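Local structure of HTH-type transcriptional regulator yiaJ (Escherichia coli, 1YSQ) at residues A[9-14]-A[40-45]; A[19-24]-A[166-171]; A[45-48]-A[52-55]; A[70-75]-A[134-139]. The protein represses transcription of the yiaKLMNOPQRS operon, the piece described here being its C-terminal, IclR-type effector-binding domain without the DNA-binding part. All blocks are in the same frame, centred on the assembly; numbering follows the deposited sequence.

Overall arrangement
From the N terminus, helix 8-25 supplies the first segment of both contact 1 and contact 2. Contact 1 closes a loop of 25 residues, bringing strand 38-45 back onto the start of that helix; contact 3 begins where it ends, sharing Leu45 and closing a loop of three. Contact 4 comes later in the chain and sets helix 68-75 against strand 130-137 of the same antiparallel sheet. Contact 2 closes the longest loop, pairing helix 8-25 with helix 162-182; contacts 3 and 4 nest inside it, and contact 1 crosses it. Leu166 and Leu169 touch Val135, joining contacts 2 and 4 directly, whereas contacts 3 and 4 lie about 21 Å apart between centres.

Contact 1 (A[9-14]-A[40-45]); sequences NIIHIA and ILIYKL
Ile11 lies against Ile42 and Tyr43 where helix 8-25 packs on strand 38-45; the side chains meet through apolar groups and no hydrogen bond crosses. The two branches of Ile11 divide the work. Its CG2, which stands anti to the backbone N (CG1 has chi1 -72°), comes in obliquely at the Tyr43 ring, and Ile11 CG2 reaches Tyr43 CD1 at 3.6 Å. The longer branch runs on to the strand backbone, where Ile11 CD1 rests 3.5 Å from Ile42 O. A second methyl contact lies beside it: Ile10 CG2 meets Ile42 CD1 at 3.9 Å, the two side chains crossing at about a right angle.

Ile42 and Tyr43 can both turn to the helix because they form a classic beta bulge opposite Phe31, which breaks the usual alternation of the strand. The axes of segments 9-14 and 40-45 come within 9.6 Å, at 30°.

The polar end of Tyr43 is held elsewhere, its OH hydrogen-bonded to Thr192 OG1. Among the neighbouring elements, Ile10 also touches Phe31 of strand 28-35 and Leu180 of helix 162-182, and Ala14 touches Ile176 of the same helix.

Contact 2 (A[19-24]-A[166-171]); sequences EALNIA and LKPLRE
Leu21 meets Pro168 and Leu169 in a helix-helix packing of the IclR C-terminal domain, a member of the GAF clan, where helices 8-25 and 162-182 lie side by side next to an antiparallel sheet. The nearest CA atoms are those of Leu21 and Leu169, 7.0 Å apart.

The contact between these segments is made by apolar side chains, and Leu21 brings both of its methyls to it. With CG anti to the backbone N (chi1 177°), the side chain reaches across to the other helix and forks there. One prong goes to the proline: Leu21 CD1 lies 3.8 Å from Pro168 CB and just as near the carbonyl carbon of that residue. The second prong turns to the neighbouring leucine, whose side chain it crosses obliquely. Beyond the pair, Leu21 touches Ile29 of strand 28-35, while Leu169 reaches Ile133 and Val135 of strand 130-137, so both leucines also pack on the sheet.

No hydrogen bond crosses between the two segments; the backbone bonds run within each helix. Helix 162-182 is kinked at Pro168, whose N has no bond to the preceding turn, but Arg170 N still bonds to Leu166 O at 2.7 Å. Lys167 NZ and Glu171 OE2, 3.5 Å apart, form a salt bridge within this helix. Across the contact, Leu21 CD2 rests 3.9 Å from Leu169 CD1.

Contact 3 (A[45-48]-A[52-55]); sequences LEPT and LRTR. With PO4 (phosphate ion), chain C.
Arg53 folds back over Glu46 and Pro47 in the loop between strands 38-45 and 61-63. Arg53 CB is 4.0 Å from Glu46 OE1. Arg53 CG then passes the proline ring, lying 3.8 Å from Pro47 CG. A bend at chi3 (71°) brings the guanidinium over 45-48, with Arg53 NE and Arg53 CZ both near Glu46 OE1, CZ at 3.7 Å. Arg53 NH2 lies against the aliphatic part of the glutamate, 3.4 Å from Glu46 CG, while NH1 is near Pro47 CG and donates to water 3, which in turn donates to Pro47 O. Pro47 CG also rests 3.4 Å from Leu52 O.

Glu46 OE1 stands over one face of the guanidinium, offset toward its rim; the carboxylate and guanidinium planes are 36° apart. The resulting salt bridge, Glu46 OE1 to Arg53 NH2, is long at 3.6 Å and rests on charge alone, since no N-H points at the oxygen. OE1 is gripped more directly by two waters that donate to it: water 1 (2.7 Å from Glu46 OE1) accepts from Thr54 N, and water 2 donates also to Thr54 O. The other oxygen, OE2, pairs with Lys44 NZ.

Replacing Glu46 by alanine removes the carboxylate and is likely to leave Lys44 and Arg53 without this counter-charge and waters 1 and 2 without their acceptor on 45-48.

At the start of 52-55, Leu52 N donates to O4 of a phosphate ion (3.0 Å), which Met51 N and Ser153 OG also bind and which probably came from the crystallisation liquor. This is an irregular connection between sheet strands, tied across by side chains and water instead of direct backbone pairing.

Contact 4 (A[70-75]-A[134-139]); sequences GKIYMA and AVPVFD
Ile72 has its CG1 anti to the carbonyl carbon (chi1 -75°) and the chain extended beyond it (chi2 166°), which sends CD1 down onto the strand at Ala134 while CG2, anti to the backbone N, swings over Pro136. This is a helix packed on a sheet in the GAF-like fold of the IclR C-terminal domain: helix 68-75 lies on strand 130-137, and the axes of 70-75 and 134-137 come within 8.2 Å, at 50°.

The contact is buried, with apolar side chains and no hydrogen bond across, and one side chain carries the helix side of it. Ile72 CD1 sits tightly on the strand, 3.4 Å from Ala134 CB and 3.3 Å from Ala134 C, with Ile72 CD1 also 3.4 Å from Val135 N. The small side chain of Ala134 probably allows so close an approach. The other methyl meets the proline two residues on, the side chains of Ile72 and Pro136 crossing at about a right angle.

A glycine in place of Ile72 is likely to open a gap over Ala134 and Pro136, losing the methyl contacts of 70-75 with 134-137.

Val135 points the other way, its side chain meeting Leu166, Leu169 and Ala173 of helix 162-182, so the strand is packed between helices. On the Ile72 side, Ile114 of helix 104-117 adds to the packing. Further along, the ring of Phe138 has Pro136 CB over one face and meets Phe76 edge-to-face. At the proline itself, Ile72 CG2 lies 3.8 Å from Pro136 CB.

Contact 1 (A[9-14]-A[40-45])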
loop_
_atom_site.group_PDB
_atom_site.type_symbol
_atom_site.label_atom_id
_atom_site.label_comp_id
_atom_site.label_asym_id
_atom_site.label_seq_id
_atom_site.Cartn_x
_atom_site.Cartn_y
_atom_site.Cartn_z
ATOM N N ASN A 9 1.809 -11.212 15.755
ATOM C CA ASN A 9 2.936 -10.457 16.293
ATOM C C ASN A 9 3.072 -9.082 15.642
ATOM O O ASN A 9 3.215 -8.086 16.342
ATOM C CB ASN A 9 4.253 -11.241 16.158
ATOM C CG ASN A 9 4.223 -12.577 16.892
ATOM O OD1 ASN A 9 3.349 -12.827 17.738
ATOM N ND2 ASN A 9 5.185 -13.451 16.568
ATOM N N ILE A 10 3.020 -9.029 14.310
ATOM C CA ILE A 10 3.123 -7.742 13.618
ATOM C C ILE A 10 1.908 -6.826 13.889
ATOM O O ILE A 10 2.069 -5.616 14.052
ATOM C CB ILE A 10 3.443 -7.898 12.090
ATOM C CG1 ILE A 10 3.831 -6.545 11.470
ATOM C CG2 ILE A 10 2.264 -8.528 11.316
ATOM C CD1 ILE A 10 5.179 -5.997 11.927
ATOM N N ILE A 11 0.712 -7.392 13.969
ATOM C CA ILE A 11 -0.457 -6.556 14.278
ATOM C C ILE A 11 -0.347 -5.978 15.701
ATOM O O ILE A 11 -0.648 -4.800 15.927
ATOM C CB ILE A 11 -1.788 -7.297 13.993
ATOM C CG1 ILE A 11 -1.979 -7.403 12.471
ATOM C CG2 ILE A 11 -2.977 -6.529 14.575
ATOM C CD1 ILE A 11 -2.910 -8.517 12.023
ATOM N N HIS A 12 0.162 -6.784 16.638
ATOM C CA HIS A 12 0.413 -6.301 17.999
ATOM C C HIS A 12 1.363 -5.094 18.053
ATOM O O HIS A 12 1.104 -4.116 18.761
ATOM C CB HIS A 12 0.918 -7.421 18.922
ATOM C CG HIS A 12 0.931 -7.023 20.366
ATOM N ND1 HIS A 12 -0.223 -6.888 21.109
ATOM C CD2 HIS A 12 1.952 -6.667 21.184
ATOM C CE1 HIS A 12 0.089 -6.490 22.331
ATOM N NE2 HIS A 12 1.403 -6.350 22.403
ATOM N N ILE A 13 2.458 -5.177 17.308
ATOM C CA ILE A 13 3.387 -4.065 17.139
ATOM C C ILE A 13 2.719 -2.877 16.440
ATOM O O ILE A 13 2.840 -1.731 16.892
ATOM C CB ILE A 13 4.613 -4.528 16.298
ATOM C CG1 ILE A 13 5.439 -5.571 17.058
ATOM C CG2 ILE A 13 5.492 -3.308 15.843
ATOM C CD1 ILE A 13 6.720 -5.987 16.332
ATOM N N ALA A 14 2.035 -3.150 15.326
ATOM C CA ALA A 14 1.581 -2.078 14.438
ATOM C C ALA A 14 0.312 -1.349 14.882
ATOM O O ALA A 14 0.196 -0.132 14.672
ATOM C CB ALA A 14 1.431 -2.590 13.015
ATOM N N ILE A 40 -1.707 -9.346 0.958
ATOM C CA ILE A 40 -2.819 -9.788 1.805
ATOM C C ILE A 40 -3.162 -8.666 2.752
ATOM O O ILE A 40 -2.302 -8.195 3.509
ATOM C CB ILE A 40 -2.491 -11.052 2.626
ATOM C CG1 ILE A 40 -1.956 -12.171 1.729
ATOM C CG2 ILE A 40 -3.771 -11.528 3.399
ATOM C CD1 ILE A 40 -1.601 -13.447 2.528
ATOM N N LEU A 41 -4.424 -8.251 2.729
ATOM C CA LEU A 41 -4.884 -7.240 3.677
ATOM C C LEU A 41 -5.082 -7.865 5.047
ATOM O O LEU A 41 -6.099 -8.517 5.282
ATOM C CB LEU A 41 -6.170 -6.554 3.188
ATOM C CG LEU A 41 -6.560 -5.291 3.961
ATOM C CD1 LEU A 41 -5.383 -4.292 3.962
ATOM C CD2 LEU A 41 -7.788 -4.647 3.336
ATOM N N ILE A 42 -4.117 -7.675 5.946
ATOM C CA ILE A 42 -4.206 -8.317 7.266
ATOM C C ILE A 42 -4.866 -7.458 8.329
ATOM O O ILE A 42 -5.222 -7.955 9.398
ATOM C CB ILE A 42 -2.826 -8.853 7.729
ATOM C CG1 ILE A 42 -1.810 -7.705 7.906
ATOM C CG2 ILE A 42 -2.332 -9.935 6.736
ATOM C CD1 ILE A 42 -0.481 -8.141 8.551
ATOM N N TYR A 43 -5.049 -6.175 8.037
ATOM C CA TYR A 43 -5.567 -5.251 9.026
ATOM C C TYR A 43 -6.113 -4.037 8.288
ATOM O O TYR A 43 -5.502 -3.548 7.326
ATOM C CB TYR A 43 -4.424 -4.895 9.973
ATOM C CG TYR A 43 -4.699 -3.892 11.053
ATOM C CD1 TYR A 43 -4.828 -4.294 12.373
ATOM C CD2 TYR A 43 -4.749 -2.526 10.770
ATOM C CE1 TYR A 43 -5.035 -3.368 13.389
ATOM C CE2 TYR A 43 -4.953 -1.601 11.773
ATOM C CZ TYR A 43 -5.089 -2.028 13.079
ATOM O OH TYR A 43 -5.274 -1.104 14.084
ATOM N N LYS A 44 -7.283 -3.582 8.707
ATOM C CA LYS A 44 -7.918 -2.416 8.088
ATOM C C LYS A 44 -8.721 -1.606 9.112
ATOM O O LYS A 44 -9.451 -2.177 9.914
ATOM C CB LYS A 44 -8.831 -2.832 6.913
ATOM C CG LYS A 44 -9.374 -1.645 6.113
ATOM C CD LYS A 44 -10.552 -2.026 5.220
ATOM C CE LYS A 44 -11.024 -0.804 4.398
ATOM N NZ LYS A 44 -12.417 -1.000 3.791
ATOM N N LEU A 45 -8.570 -0.283 9.065
ATOM C CA LEU A 45 -9.412 0.637 9.834
ATOM C C LEU A 45 -10.243 1.480 8.892
ATOM O O LEU A 45 -9.721 2.131 7.985
ATOM C CB LEU A 45 -8.570 1.556 10.751
ATOM C CG LEU A 45 -7.677 0.803 11.749
ATOM C CD1 LEU A 45 -6.668 1.719 12.392
ATOM C CD2 LEU A 45 -8.508 0.065 12.827
#

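Contact 2 (A[19-24]-A[166-171])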
loop_
_atom_site.group_PDB
_atom_site.type_symbol
_atom_site.label_atom_id
_atom_site.label_comp_id
_atom_site.label_asym_id
_atom_site.label_seq_id
_atom_site.Cartn_x
_atom_site.Cartn_y
_atom_site.Cartn_z
ATOM N N GLU A 19 -3.788 2.853 14.363
ATOM C CA GLU A 19 -4.919 3.578 14.967
ATOM C C GLU A 19 -4.648 5.078 15.088
ATOM O O GLU A 19 -5.501 5.910 14.777
ATOM C CB GLU A 19 -5.228 3.013 16.358
ATOM C CG GLU A 19 -5.917 1.659 16.327
ATOM C CD GLU A 19 -6.280 1.177 17.724
ATOM O OE1 GLU A 19 -6.355 2.017 18.649
ATOM O OE2 GLU A 19 -6.486 -0.028 17.893
ATOM N N ALA A 20 -3.457 5.414 15.566
ATOM C CA ALA A 20 -3.025 6.807 15.645
ATOM C C ALA A 20 -3.138 7.508 14.297
ATOM O O ALA A 20 -3.619 8.639 14.217
ATOM C CB ALA A 20 -1.582 6.891 16.176
ATOM N N LEU A 21 -2.680 6.854 13.236
ATOM C CA LEU A 21 -2.713 7.475 11.906
ATOM C C LEU A 21 -4.153 7.629 11.406
ATOM O O LEU A 21 -4.499 8.629 10.766
ATOM C CB LEU A 21 -1.866 6.672 10.920
ATOM C CG LEU A 21 -1.822 7.113 9.451
ATOM C CD1 LEU A 21 -1.077 8.451 9.315
ATOM C CD2 LEU A 21 -1.152 6.013 8.621
ATOM N N ASN A 22 -4.980 6.625 11.709
ATOM C CA ASN A 22 -6.413 6.651 11.411
ATOM C C ASN A 22 -7.072 7.877 12.065
ATOM O O ASN A 22 -7.811 8.617 11.411
ATOM C CB ASN A 22 -7.027 5.320 11.880
ATOM C CG ASN A 22 -8.547 5.247 11.721
ATOM O OD1 ASN A 22 -9.241 4.944 12.688
ATOM N ND2 ASN A 22 -9.056 5.469 10.505
ATOM N N ILE A 23 -6.796 8.092 13.347
ATOM C CA ILE A 23 -7.327 9.267 14.056
ATOM C C ILE A 23 -6.787 10.579 13.495
ATOM O O ILE A 23 -7.545 11.533 13.293
ATOM C CB ILE A 23 -7.061 9.164 15.596
ATOM C CG1 ILE A 23 -7.721 7.908 16.201
ATOM C CG2 ILE A 23 -7.489 10.462 16.343
ATOM C CD1 ILE A 23 -9.222 7.774 15.950
ATOM N N ALA A 24 -5.484 10.622 13.224
ATOM C CA ALA A 24 -4.844 11.858 12.752
ATOM C C ALA A 24 -5.356 12.303 11.383
ATOM O O ALA A 24 -5.638 13.486 11.186
ATOM C CB ALA A 24 -3.329 11.689 12.728
ATOM N N LEU A 166 1.633 12.047 3.091
ATOM C CA LEU A 166 2.734 11.096 3.075
ATOM C C LEU A 166 3.603 11.218 4.332
ATOM O O LEU A 166 4.121 10.223 4.852
ATOM C CB LEU A 166 3.566 11.260 1.787
ATOM C CG LEU A 166 4.802 10.397 1.565
ATOM C CD1 LEU A 166 4.451 8.920 1.660
ATOM C CD2 LEU A 166 5.392 10.701 0.189
ATOM N N LYS A 167 3.747 12.440 4.835
ATOM C CA LYS A 167 4.567 12.644 6.022
ATOM C C LYS A 167 4.158 11.803 7.260
ATOM O O LYS A 167 4.994 11.047 7.754
ATOM C CB LYS A 167 4.719 14.125 6.354
ATOM C CG LYS A 167 5.816 14.384 7.365
ATOM C CD LYS A 167 5.946 15.860 7.626
ATOM C CE LYS A 167 6.013 16.128 9.107
ATOM N NZ LYS A 167 7.410 16.440 9.467
ATOM N N PRO A 168 2.929 11.919 7.774
ATOM C CA PRO A 168 2.510 11.069 8.904
ATOM C C PRO A 168 2.444 9.587 8.527
ATOM O O PRO A 168 2.700 8.726 9.365
ATOM C CB PRO A 168 1.109 11.601 9.271
ATOM C CG PRO A 168 0.644 12.341 8.048
ATOM C CD PRO A 168 1.880 12.890 7.396
ATOM N N LEU A 169 2.102 9.295 7.273
ATOM C CA LEU A 169 2.042 7.906 6.798
ATOM C C LEU A 169 3.429 7.274 6.900
ATOM O O LEU A 169 3.590 6.156 7.412
ATOM C CB LEU A 169 1.566 7.864 5.334
ATOM C CG LEU A 169 1.656 6.492 4.641
ATOM C CD1 LEU A 169 0.856 5.413 5.373
ATOM C CD2 LEU A 169 1.193 6.626 3.211
ATOM N N ARG A 170 4.440 8.002 6.434
ATOM C CA ARG A 170 5.794 7.473 6.507
ATOM C C ARG A 170 6.278 7.370 7.963
ATOM O O ARG A 170 6.913 6.375 8.356
ATOM C CB ARG A 170 6.757 8.292 5.656
ATOM C CG ARG A 170 8.224 7.860 5.841
ATOM C CD ARG A 170 9.202 8.668 5.013
ATOM N NE ARG A 170 9.074 10.102 5.291
ATOM C CZ ARG A 170 8.614 11.001 4.422
ATOM N NH1 ARG A 170 8.248 10.634 3.188
ATOM N NH2 ARG A 170 8.533 12.266 4.789
ATOM N N GLU A 171 5.954 8.375 8.772
ATOM C CA GLU A 171 6.333 8.339 10.187
ATOM C C GLU A 171 5.744 7.097 10.879
ATOM O O GLU A 171 6.396 6.480 11.726
ATOM C CB GLU A 171 5.905 9.621 10.892
ATOM C CG GLU A 171 6.791 10.812 10.539
ATOM C CD GLU A 171 6.196 12.147 10.943
ATOM O OE1 GLU A 171 5.076 12.172 11.497
ATOM O OE2 GLU A 171 6.852 13.175 10.694
#

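Contact 3 (A[45-48]-A[52-55])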
loop_
_atom_site.group_PDB
_atom_site.type_symbol
_atom_site.label_atom_id
_atom_site.label_comp_id
_atom_site.label_asym_id
_atom_site.label_seq_id
_atom_site.Cartn_x
_atom_site.Cartn_y
_atom_site.Cartn_z
ATOM N N LEU A 45 -8.570 -0.283 9.065
ATOM C CA LEU A 45 -9.412 0.637 9.834
ATOM C C LEU A 45 -10.243 1.480 8.892
ATOM O O LEU A 45 -9.721 2.131 7.985
ATOM C CB LEU A 45 -8.570 1.556 10.751
ATOM C CG LEU A 45 -7.677 0.803 11.749
ATOM C CD1 LEU A 45 -6.668 1.719 12.392
ATOM C CD2 LEU A 45 -8.508 0.065 12.827
ATOM N N GLU A 46 -11.551 1.479 9.119
ATOM C CA GLU A 46 -12.458 2.327 8.367
ATOM C C GLU A 46 -12.204 3.799 8.700
ATOM O O GLU A 46 -11.650 4.090 9.757
ATOM C CB GLU A 46 -13.910 1.934 8.690
ATOM C CG GLU A 46 -14.326 0.557 8.164
ATOM C CD GLU A 46 -14.172 0.409 6.644
ATOM O OE1 GLU A 46 -14.374 1.396 5.911
ATOM O OE2 GLU A 46 -13.864 -0.709 6.174
ATOM N N PRO A 47 -12.597 4.726 7.826
ATOM C CA PRO A 47 -12.400 6.154 8.103
ATOM C C PRO A 47 -13.217 6.614 9.326
ATOM O O PRO A 47 -14.219 5.965 9.677
ATOM C CB PRO A 47 -12.904 6.834 6.823
ATOM C CG PRO A 47 -13.910 5.857 6.243
ATOM C CD PRO A 47 -13.278 4.506 6.526
ATOM N N THR A 48 -12.775 7.689 9.975
ATOM C CA THR A 48 -13.566 8.302 11.042
ATOM C C THR A 48 -14.367 9.436 10.423
ATOM O O THR A 48 -15.537 9.261 10.103
ATOM C CB THR A 48 -12.691 8.814 12.209
ATOM O OG1 THR A 48 -11.656 9.665 11.705
ATOM C CG2 THR A 48 -11.920 7.678 12.859
ATOM N N LEU A 52 -14.919 8.513 2.238
ATOM C CA LEU A 52 -14.701 7.446 1.278
ATOM C C LEU A 52 -14.510 6.126 2.017
ATOM O O LEU A 52 -13.626 6.002 2.864
ATOM C CB LEU A 52 -13.489 7.734 0.374
ATOM C CG LEU A 52 -13.363 6.580 -0.631
ATOM C CD1 LEU A 52 -14.244 6.861 -1.876
ATOM C CD2 LEU A 52 -11.948 6.246 -0.976
ATOM N N ARG A 53 -15.351 5.144 1.707
ATOM C CA ARG A 53 -15.223 3.828 2.321
ATOM C C ARG A 53 -15.021 2.849 1.197
ATOM O O ARG A 53 -15.802 2.828 0.242
ATOM C CB ARG A 53 -16.461 3.467 3.147
ATOM C CG ARG A 53 -16.793 4.504 4.195
ATOM C CD ARG A 53 -18.096 4.254 4.958
ATOM N NE ARG A 53 -17.966 3.109 5.861
ATOM C CZ ARG A 53 -17.449 3.162 7.099
ATOM N NH1 ARG A 53 -17.007 4.313 7.610
ATOM N NH2 ARG A 53 -17.386 2.055 7.833
ATOM N N THR A 54 -13.944 2.079 1.276
ATOM C CA THR A 54 -13.634 1.117 0.228
ATOM C C THR A 54 -14.253 -0.232 0.585
ATOM O O THR A 54 -14.629 -0.470 1.742
ATOM C CB THR A 54 -12.120 0.947 0.069
ATOM O OG1 THR A 54 -11.597 0.196 1.187
ATOM C CG2 THR A 54 -11.403 2.327 0.116
ATOM N N ARG A 55 -14.328 -1.108 -0.410
ATOM C CA ARG A 55 -14.850 -2.465 -0.223
ATOM C C ARG A 55 -13.775 -3.432 0.256
ATOM O O ARG A 55 -14.046 -4.623 0.466
ATOM C CB ARG A 55 -15.446 -2.982 -1.531
ATOM C CG ARG A 55 -16.715 -2.243 -1.964
ATOM C CD ARG A 55 -17.482 -2.924 -3.108
ATOM N NE ARG A 55 -17.143 -2.399 -4.437
ATOM C CZ ARG A 55 -17.234 -1.122 -4.817
ATOM N NH1 ARG A 55 -17.656 -0.183 -3.971
ATOM N NH2 ARG A 55 -16.903 -0.782 -6.059
HETATM P P PO4 C . -12.489 11.417 2.157
HETATM O O1 PO4 C . -13.915 11.888 2.244
HETATM O O2 PO4 C . -12.061 11.395 0.724
HETATM O O3 PO4 C . -11.670 12.341 3.006
HETATM O O4 PO4 C . -12.352 10.020 2.733
HETATM O O HOH W 1 -12.683 2.019 3.841
HETATM O O HOH W 2 -15.870 0.080 3.835
HETATM O O HOH W 3 -16.843 4.198 10.315
#

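Contact 4 (A[70-75]-A[134-139])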
loop_
_atom_site.group_PDB
_atom_site.type_symbol
_atom_site.label_atom_id
_atom_site.label_comp_id
_atom_site.label_asym_id
_atom_site.label_seq_id
_atom_site.Cartn_x
_atom_site.Cartn_y
_atom_site.Cartn_z
ATOM N N GLY A 70 1.092 -3.423 -3.331
ATOM C CA GLY A 70 1.626 -4.456 -4.220
ATOM C C GLY A 70 2.742 -3.930 -5.123
ATOM O O GLY A 70 3.747 -4.608 -5.339
ATOM N N LYS A 71 2.579 -2.706 -5.634
ATOM C CA LYS A 71 3.618 -2.091 -6.463
ATOM C C LYS A 71 4.889 -1.828 -5.652
ATOM O O LYS A 71 6.006 -2.011 -6.154
ATOM C CB LYS A 71 3.100 -0.818 -7.139
ATOM C CG LYS A 71 2.079 -1.124 -8.243
ATOM C CD LYS A 71 1.715 0.137 -9.060
ATOM C CE LYS A 71 0.980 1.158 -8.183
ATOM N NZ LYS A 71 0.527 2.367 -8.935
ATOM N N ILE A 72 4.725 -1.453 -4.385
ATOM C CA ILE A 72 5.877 -1.310 -3.482
ATOM C C ILE A 72 6.630 -2.636 -3.361
ATOM O O ILE A 72 7.850 -2.673 -3.486
ATOM C CB ILE A 72 5.405 -0.796 -2.107
ATOM C CG1 ILE A 72 5.069 0.688 -2.211
ATOM C CG2 ILE A 72 6.463 -1.038 -0.999
ATOM C CD1 ILE A 72 4.295 1.204 -1.034
ATOM N N TYR A 73 5.901 -3.732 -3.144
ATOM C CA TYR A 73 6.558 -5.042 -3.057
ATOM C C TYR A 73 7.357 -5.337 -4.317
ATOM O O TYR A 73 8.501 -5.753 -4.230
ATOM C CB TYR A 73 5.532 -6.152 -2.807
ATOM C CG TYR A 73 4.820 -6.029 -1.470
ATOM C CD1 TYR A 73 5.529 -5.737 -0.305
ATOM C CD2 TYR A 73 3.436 -6.230 -1.373
ATOM C CE1 TYR A 73 4.882 -5.638 0.943
ATOM C CE2 TYR A 73 2.771 -6.122 -0.127
ATOM C CZ TYR A 73 3.503 -5.832 1.019
ATOM O OH TYR A 73 2.862 -5.745 2.239
ATOM N N MET A 74 6.767 -5.111 -5.493
ATOM C CA MET A 74 7.526 -5.338 -6.740
ATOM C C MET A 74 8.713 -4.369 -6.898
ATOM O O MET A 74 9.786 -4.770 -7.374
ATOM C CB MET A 74 6.625 -5.281 -7.974
ATOM C CG MET A 74 5.706 -6.531 -8.121
ATOM S SD MET A 74 4.904 -6.788 -9.758
ATOM C CE MET A 74 4.090 -5.362 -9.883
ATOM N N ALA A 75 8.524 -3.109 -6.497
ATOM C CA ALA A 75 9.568 -2.090 -6.650
ATOM C C ALA A 75 10.819 -2.429 -5.856
ATOM O O ALA A 75 11.929 -2.087 -6.266
ATOM C CB ALA A 75 9.039 -0.708 -6.252
ATOM N N ALA A 134 0.877 4.800 -0.425
ATOM C CA ALA A 134 1.398 3.632 0.288
ATOM C C ALA A 134 2.904 3.777 0.536
ATOM O O ALA A 134 3.612 4.467 -0.226
ATOM C CB ALA A 134 1.108 2.353 -0.506
ATOM N N VAL A 135 3.373 3.152 1.615
ATOM C CA VAL A 135 4.790 3.120 1.970
ATOM C C VAL A 135 5.213 1.707 2.420
ATOM O O VAL A 135 4.395 0.935 2.916
ATOM C CB VAL A 135 5.143 4.131 3.111
ATOM C CG1 VAL A 135 5.012 5.575 2.642
ATOM C CG2 VAL A 135 4.302 3.869 4.373
ATOM N N PRO A 136 6.493 1.372 2.255
ATOM C CA PRO A 136 7.042 0.108 2.773
ATOM C C PRO A 136 7.259 0.119 4.287
ATOM O O PRO A 136 7.461 1.188 4.859
ATOM C CB PRO A 136 8.398 0.010 2.060
ATOM C CG PRO A 136 8.808 1.473 1.837
ATOM C CD PRO A 136 7.506 2.163 1.518
ATOM N N VAL A 137 7.185 -1.060 4.920
ATOM C CA VAL A 137 7.654 -1.270 6.290
ATOM C C VAL A 137 8.872 -2.170 6.118
ATOM O O VAL A 137 8.751 -3.293 5.634
ATOM C CB VAL A 137 6.596 -1.983 7.175
ATOM C CG1 VAL A 137 7.176 -2.362 8.569
ATOM C CG2 VAL A 137 5.350 -1.118 7.302
ATOM N N PHE A 138 10.051 -1.661 6.447
ATOM C CA PHE A 138 11.276 -2.417 6.190
ATOM C C PHE A 138 11.593 -3.361 7.348
ATOM O O PHE A 138 11.363 -3.009 8.512
ATOM C CB PHE A 138 12.457 -1.447 5.982
ATOM C CG PHE A 138 12.397 -0.678 4.682
ATOM C CD1 PHE A 138 12.684 -1.309 3.468
ATOM C CD2 PHE A 138 12.071 0.683 4.682
ATOM C CE1 PHE A 138 12.639 -0.595 2.252
ATOM C CE2 PHE A 138 12.018 1.413 3.480
ATOM C CZ PHE A 138 12.307 0.757 2.255
ATOM N N ASP A 139 12.133 -4.537 7.045
ATOM C CA ASP A 139 12.763 -5.338 8.103
ATOM C C ASP A 139 14.214 -4.865 8.322
ATOM O O ASP A 139 14.670 -3.923 7.661
ATOM C CB ASP A 139 12.648 -6.850 7.854
ATOM C CG ASP A 139 13.503 -7.355 6.677
ATOM O OD1 ASP A 139 14.434 -6.655 6.189
ATOM O OD2 ASP A 139 13.308 -8.488 6.185
#